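Local atomic coordinates of flagellar hook-associated protein 2 (Bdellovibrio bacteriovorus, PDB entry 6KTY), a protein that probably caps the tip of the growing flagellar filament, where it would promote flagellin polymerisation and keep unassembled subunits from leaking away. Residues Y63-T68 with T72-I77; V128-I133 with M142-S147. One frame throughout, in Å; residues are numbered along the deposited sequence.

In the fold
Contacts 1 and 2, their centres about 10 Å apart, illustrate how a small antiparallel sheet is built by backbone bonding and then joined to a second sheet by side chains. Both lie in the lobe of this FliD cap-protein fragment that holds the three- and four-stranded sheets; the presumed capping role belongs to the whole protein. Segment 63-68, central in the three-stranded sheet, pairs with 72-77 in contact 1 and with 129-136 on its other edge. There Glu-67 O bonds Thr-129 N (2.9 Å) and Tyr-63 OH bonds Lys-132 NZ (2.9 Å), while Phe-66 CD1 packs on Phe-130 CD2 (3.5 Å). Contact 2 then links edge strand 129-136 to 144-148, an outermost strand of the four-stranded sheet.

Contact 1: Y63-T68 with T72-I77; sequences YIKFET and TKEVYI
Phe-66 lays the CE2 corner of its ring against Val-75 CG2, 3.7 Å away and in the plane of the ring. This is the buried face, shared with Ile-64, whose CD1 meets Ile-77 CG1; helix 84-94 covers it through Ile-91 and Ala-94 on Val-75 and Val-87 on Ile-77. Four backbone bonds tie the strands, the pairs Ile-64 with Val-75 and Phe-66 with Lys-73 each bonding in both directions, Ile-64 N to Val-75 O at 2.9 Å.

The other face is polar and more open to solvent, with Thr-72 and Tyr-76 exposed. Glu-74 OE1 sits 3.1 Å above the centre of the Tyr-63 ring, with carboxylate and ring planes 22° apart. Tyr-63 presents that face because its CG stands between the backbone N and the carbonyl carbon (chi1 70°), while its OH bonds Lys-132. Lys-65 runs beside Glu-74, but its NZ stops 4.9 Å from Glu-74 OE2, so any attraction acts at a distance. Nearer the turn, Thr-72 OG1 donates to the syn lone pair of Glu-67 OE1 at 2.6 Å. A largely apolar face covered by a helix, backed by a polar one, is the pattern of an amphipathic antiparallel beta hairpin.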
loop_
_atom_site.group_PDB
_atom_site.type_symbol
_atom_site.label_atom_id
_atom_site.label_comp_id
_atom_site.label_asym_id
_atom_site.label_seq_id
_atom_site.Cartn_x
_atom_site.Cartn_y
_atom_site.Cartn_z
ATOM N N TYR A 63 -3.213 -22.722 -38.348
ATOM C CA TYR A 63 -4.158 -22.125 -37.419
ATOM C C TYR A 63 -3.730 -22.179 -35.955
ATOM O O TYR A 63 -2.851 -22.964 -35.553
ATOM C CB TYR A 63 -5.553 -22.747 -37.576
ATOM C CG TYR A 63 -5.702 -24.183 -37.116
ATOM C CD1 TYR A 63 -5.919 -24.498 -35.762
ATOM C CD2 TYR A 63 -5.685 -25.217 -38.016
ATOM C CE1 TYR A 63 -6.076 -25.826 -35.339
ATOM C CE2 TYR A 63 -5.838 -26.543 -37.603
ATOM C CZ TYR A 63 -6.043 -26.835 -36.262
ATOM O OH TYR A 63 -6.189 -28.146 -35.865
ATOM N N ILE A 64 -4.365 -21.333 -35.156
ATOM C CA ILE A 64 -4.215 -21.383 -33.704
ATOM C C ILE A 64 -5.586 -21.720 -33.118
ATOM O O ILE A 64 -6.592 -21.110 -33.495
ATOM C CB ILE A 64 -3.674 -20.074 -33.126
ATOM C CG1 ILE A 64 -2.259 -19.804 -33.641
ATOM C CG2 ILE A 64 -3.634 -20.102 -31.610
ATOM C CD1 ILE A 64 -1.856 -18.358 -33.462
ATOM N N LYS A 65 -5.607 -22.713 -32.225
ATOM C CA LYS A 65 -6.840 -23.195 -31.594
ATOM C C LYS A 65 -7.097 -22.522 -30.245
ATOM O O LYS A 65 -6.196 -22.363 -29.401
ATOM C CB LYS A 65 -6.751 -24.729 -31.449
ATOM C CG LYS A 65 -8.055 -25.473 -31.211
ATOM C CD LYS A 65 -7.871 -26.972 -31.502
ATOM C CE LYS A 65 -9.018 -27.804 -30.970
ATOM N NZ LYS A 65 -8.671 -29.249 -30.867
ATOM N N PHE A 66 -8.340 -22.117 -30.020
ATOM C CA PHE A 66 -8.741 -21.594 -28.718
ATOM C C PHE A 66 -9.967 -22.365 -28.254
ATOM O O PHE A 66 -10.856 -22.654 -29.067
ATOM C CB PHE A 66 -9.065 -20.105 -28.828
ATOM C CG PHE A 66 -7.949 -19.294 -29.397
ATOM C CD1 PHE A 66 -6.830 -19.002 -28.623
ATOM C CD2 PHE A 66 -8.004 -18.837 -30.715
ATOM C CE1 PHE A 66 -5.781 -18.262 -29.149
ATOM C CE2 PHE A 66 -6.971 -18.097 -31.239
ATOM C CZ PHE A 66 -5.853 -17.801 -30.452
ATOM N N GLU A 67 -10.007 -22.753 -26.979
ATOM C CA GLU A 67 -11.236 -23.350 -26.421
ATOM C C GLU A 67 -11.855 -22.247 -25.590
ATOM O O GLU A 67 -11.217 -21.743 -24.658
ATOM C CB GLU A 67 -10.987 -24.555 -25.526
ATOM C CG GLU A 67 -10.312 -25.737 -26.220
ATOM C CD GLU A 67 -11.197 -26.432 -27.237
ATOM O OE1 GLU A 67 -12.356 -26.018 -27.456
ATOM O OE2 GLU A 67 -10.722 -27.411 -27.827
ATOM N N THR A 68 -13.091 -21.895 -25.915
ATOM C CA THR A 68 -13.753 -20.765 -25.282
ATOM C C THR A 68 -15.120 -21.160 -24.748
ATOM O O THR A 68 -15.659 -22.216 -25.102
ATOM C CB THR A 68 -13.892 -19.594 -26.277
ATOM O OG1 THR A 68 -15.015 -19.830 -27.142
ATOM C CG2 THR A 68 -12.668 -19.490 -27.113
ATOM N N THR A 72 -15.161 -24.218 -29.431
ATOM C CA THR A 72 -13.842 -24.298 -29.987
ATOM C C THR A 72 -13.728 -23.283 -31.110
ATOM O O THR A 72 -14.581 -23.244 -32.002
ATOM C CB THR A 72 -13.551 -25.690 -30.589
ATOM O OG1 THR A 72 -13.753 -26.697 -29.590
ATOM C CG2 THR A 72 -12.105 -25.746 -31.113
ATOM N N LYS A 73 -12.666 -22.485 -31.081
ATOM C CA LYS A 73 -12.428 -21.495 -32.121
ATOM C C LYS A 73 -11.049 -21.738 -32.718
ATOM O O LYS A 73 -10.070 -21.924 -32.000
ATOM C CB LYS A 73 -12.556 -20.066 -31.577
ATOM C CG LYS A 73 -13.872 -19.765 -30.863
ATOM C CD LYS A 73 -15.050 -19.687 -31.811
ATOM C CE LYS A 73 -16.325 -19.309 -31.095
ATOM N NZ LYS A 73 -17.524 -19.598 -31.933
ATOM N N GLU A 74 -10.982 -21.793 -34.040
ATOM C CA GLU A 74 -9.719 -22.000 -34.727
ATOM C C GLU A 74 -9.489 -20.818 -35.631
ATOM O O GLU A 74 -10.238 -20.663 -36.590
ATOM C CB GLU A 74 -9.746 -23.309 -35.526
ATOM C CG GLU A 74 -9.665 -24.551 -34.625
ATOM C CD GLU A 74 -9.630 -25.869 -35.386
ATOM O OE1 GLU A 74 -9.044 -25.920 -36.500
ATOM O OE2 GLU A 74 -10.178 -26.871 -34.859
ATOM N N VAL A 75 -8.448 -20.022 -35.338
ATOM C CA VAL A 75 -8.115 -18.819 -36.112
ATOM C C VAL A 75 -7.049 -19.162 -37.157
ATOM O O VAL A 75 -5.977 -19.656 -36.821
ATOM C CB VAL A 75 -7.614 -17.672 -35.192
ATOM C CG1 VAL A 75 -6.988 -16.530 -36.002
ATOM C CG2 VAL A 75 -8.772 -17.138 -34.324
ATOM N N TYR A 76 -7.383 -18.909 -38.416
ATOM C CA TYR A 76 -6.558 -19.306 -39.558
ATOM C C TYR A 76 -5.446 -18.298 -39.814
ATOM O O TYR A 76 -5.706 -17.120 -40.098
ATOM C CB TYR A 76 -7.413 -19.429 -40.816
ATOM C CG TYR A 76 -8.632 -20.331 -40.670
ATOM C CD1 TYR A 76 -8.529 -21.604 -40.085
ATOM C CD2 TYR A 76 -9.897 -19.912 -41.102
ATOM C CE1 TYR A 76 -9.649 -22.434 -39.942
ATOM C CE2 TYR A 76 -11.011 -20.731 -40.964
ATOM C CZ TYR A 76 -10.881 -21.991 -40.391
ATOM O OH TYR A 76 -11.989 -22.810 -40.267
ATOM N N ILE A 77 -4.207 -18.778 -39.770
ATOM C CA ILE A 77 -3.048 -17.926 -40.014
ATOM C C ILE A 77 -2.537 -18.103 -41.447
ATOM O O ILE A 77 -2.059 -19.161 -41.858
ATOM C CB ILE A 77 -1.973 -18.171 -38.982
ATOM C CG1 ILE A 77 -2.551 -17.845 -37.590
ATOM C CG2 ILE A 77 -0.733 -17.316 -39.285
ATOM C CD1 ILE A 77 -3.193 -16.460 -37.521
#

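Contact 2: V128-I133 with M142-S147; sequences VTFPKI and MYFEES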
loop_
_atom_site.group_PDB
_atom_site.type_symbol
_atom_site.label_atom_id
_atom_site.label_comp_id
_atom_site.label_asym_id
_atom_site.label_seq_id
_atom_site.Cartn_x
_atom_site.Cartn_y
_atom_site.Cartn_z
ATOM N N VAL A 128 -10.729 -19.495 -21.100
ATOM C CA VAL A 128 -10.179 -19.723 -22.437
ATOM C C VAL A 128 -8.900 -20.542 -22.293
ATOM O O VAL A 128 -8.033 -20.222 -21.480
ATOM C CB VAL A 128 -9.847 -18.384 -23.196
ATOM C CG1 VAL A 128 -9.158 -18.655 -24.555
ATOM C CG2 VAL A 128 -11.124 -17.514 -23.398
ATOM N N THR A 129 -8.750 -21.607 -23.074
ATOM C CA THR A 129 -7.480 -22.322 -23.076
ATOM C C THR A 129 -6.892 -22.274 -24.473
ATOM O O THR A 129 -7.589 -22.007 -25.455
ATOM C CB THR A 129 -7.586 -23.769 -22.552
ATOM O OG1 THR A 129 -8.510 -24.497 -23.374
ATOM C CG2 THR A 129 -8.001 -23.799 -21.072
ATOM N N PHE A 130 -5.607 -22.597 -24.542
ATOM C CA PHE A 130 -4.788 -22.444 -25.736
ATOM C C PHE A 130 -4.072 -23.763 -26.001
ATOM O O PHE A 130 -2.884 -23.885 -25.719
ATOM C CB PHE A 130 -3.779 -21.320 -25.457
ATOM C CG PHE A 130 -4.424 -20.019 -24.988
ATOM C CD1 PHE A 130 -4.703 -19.803 -23.668
ATOM C CD2 PHE A 130 -4.706 -19.011 -25.900
ATOM C CE1 PHE A 130 -5.291 -18.620 -23.242
ATOM C CE2 PHE A 130 -5.301 -17.824 -25.502
ATOM C CZ PHE A 130 -5.584 -17.617 -24.182
ATOM N N PRO A 131 -4.798 -24.767 -26.550
ATOM C CA PRO A 131 -4.335 -26.148 -26.514
ATOM C C PRO A 131 -3.503 -26.595 -27.720
ATOM O O PRO A 131 -2.918 -27.667 -27.683
ATOM C CB PRO A 131 -5.652 -26.939 -26.486
ATOM C CG PRO A 131 -6.536 -26.094 -27.365
ATOM C CD PRO A 131 -6.233 -24.698 -26.908
ATOM N N LYS A 132 -3.459 -25.797 -28.774
ATOM C CA LYS A 132 -2.815 -26.227 -29.990
ATOM C C LYS A 132 -2.438 -25.036 -30.869
ATOM O O LYS A 132 -3.247 -24.132 -31.103
ATOM C CB LYS A 132 -3.760 -27.185 -30.761
ATOM C CG LYS A 132 -3.147 -27.898 -31.925
ATOM C CD LYS A 132 -4.251 -28.508 -32.846
ATOM C CE LYS A 132 -3.821 -29.820 -33.445
ATOM N NZ LYS A 132 -4.788 -30.311 -34.479
ATOM N N ILE A 133 -1.198 -25.042 -31.344
ATOM C CA ILE A 133 -0.761 -24.137 -32.403
ATOM C C ILE A 133 -0.277 -25.049 -33.524
ATOM O O ILE A 133 0.593 -25.891 -33.300
ATOM C CB ILE A 133 0.364 -23.190 -31.938
ATOM C CG1 ILE A 133 -0.133 -22.270 -30.841
ATOM C CG2 ILE A 133 0.831 -22.326 -33.108
ATOM C CD1 ILE A 133 0.986 -21.626 -30.034
ATOM N N MET A 142 6.423 -20.603 -32.937
ATOM C CA MET A 142 5.613 -19.831 -31.993
ATOM C C MET A 142 4.900 -20.753 -31.048
ATOM O O MET A 142 4.283 -21.722 -31.473
ATOM C CB MET A 142 4.543 -18.969 -32.687
ATOM C CG MET A 142 4.079 -17.845 -31.805
ATOM S SD MET A 142 2.549 -18.173 -30.912
ATOM C CE MET A 142 1.448 -17.460 -32.148
ATOM N N TYR A 143 4.976 -20.420 -29.772
ATOM C CA TYR A 143 4.267 -21.162 -28.770
ATOM C C TYR A 143 3.925 -20.234 -27.620
ATOM O O TYR A 143 4.554 -19.201 -27.425
ATOM C CB TYR A 143 5.085 -22.401 -28.291
ATOM C CG TYR A 143 6.396 -22.097 -27.569
ATOM C CD1 TYR A 143 7.565 -21.845 -28.281
ATOM C CD2 TYR A 143 6.466 -22.131 -26.170
ATOM C CE1 TYR A 143 8.765 -21.585 -27.619
ATOM C CE2 TYR A 143 7.646 -21.858 -25.497
ATOM C CZ TYR A 143 8.790 -21.600 -26.228
ATOM O OH TYR A 143 9.945 -21.341 -25.557
ATOM N N PHE A 144 2.907 -20.607 -26.882
ATOM C CA PHE A 144 2.514 -19.901 -25.676
ATOM C C PHE A 144 3.368 -20.388 -24.505
ATOM O O PHE A 144 3.123 -21.455 -23.969
ATOM C CB PHE A 144 1.008 -20.114 -25.440
ATOM C CG PHE A 144 0.119 -19.464 -26.498
ATOM C CD1 PHE A 144 0.260 -18.102 -26.816
ATOM C CD2 PHE A 144 -0.896 -20.184 -27.117
ATOM C CE1 PHE A 144 -0.556 -17.495 -27.739
ATOM C CE2 PHE A 144 -1.717 -19.581 -28.080
ATOM C CZ PHE A 144 -1.548 -18.233 -28.392
ATOM N N GLU A 145 4.394 -19.606 -24.151
ATOM C CA GLU A 145 5.365 -19.946 -23.093
ATOM C C GLU A 145 4.657 -19.868 -21.736
ATOM O O GLU A 145 4.985 -20.581 -20.789
ATOM C CB GLU A 145 6.526 -18.940 -23.132
ATOM C CG GLU A 145 7.892 -19.443 -22.622
ATOM C CD GLU A 145 9.024 -18.415 -22.818
ATOM O OE1 GLU A 145 8.776 -17.294 -23.325
ATOM O OE2 GLU A 145 10.184 -18.723 -22.462
ATOM N N GLU A 146 3.636 -19.016 -21.659
ATOM C CA GLU A 146 2.911 -18.848 -20.423
ATOM C C GLU A 146 1.430 -18.664 -20.693
ATOM O O GLU A 146 1.059 -18.020 -21.668
ATOM C CB GLU A 146 3.474 -17.612 -19.714
ATOM C CG GLU A 146 4.092 -17.848 -18.338
ATOM C CD GLU A 146 4.247 -16.545 -17.569
ATOM O OE1 GLU A 146 5.145 -15.747 -17.946
ATOM O OE2 GLU A 146 3.446 -16.301 -16.629
ATOM N N SER A 147 0.576 -19.240 -19.851
ATOM C CA SER A 147 -0.844 -18.890 -19.880
ATOM C C SER A 147 -1.411 -18.693 -18.478
ATOM O O SER A 147 -0.812 -19.147 -17.491
ATOM C CB SER A 147 -1.655 -19.938 -20.628
ATOM O OG SER A 147 -1.477 -21.211 -20.071
#
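Phe-130 overlaps Phe-144 in an edge-to-face pair, directing its ring edge at the other's face with the planes 67° apart and the centroids separated by 5.2 Å. The closest approach comes from the root of the side chain: Phe-130 CB is 3.5 Å from Phe-144 CD2, and further out Phe-130 CD2 lies 3.7 Å from CE2 of the same ring.

Ile-133 adds a CH-pi contact to Phe-144. Its CD1 stands over the ring face, 4.2 Å from the centroid and 28° off the normal. The extended end of Ile-133 (chi2 162°) carries this methyl forward until it also meets the backbone, 3.5 Å from Tyr-143 CA, and touches Met-142 SD at 3.9 Å.

Here the edge strands of two antiparallel sheets meet through side chains, without backbone pairing: strand 129-136 borders the three-stranded sheet and 144-148 the four-stranded one, and the nearest CA atoms, those of Ile-133 and Tyr-143, are 6.9 Å apart. A classic beta bulge, in which Glu-145 and Glu-146 both face Met-47, interrupts the second strand just beyond Phe-144.

Strand 45-48 adds Ala-46, which touches Phe-130, Phe-144 and Ser-147. Met-142 is buried more deeply, among Ile-64, Phe-51, Ile-59 and Leu-115, whereas Glu-146 packs on Phe-160 of the second subunit.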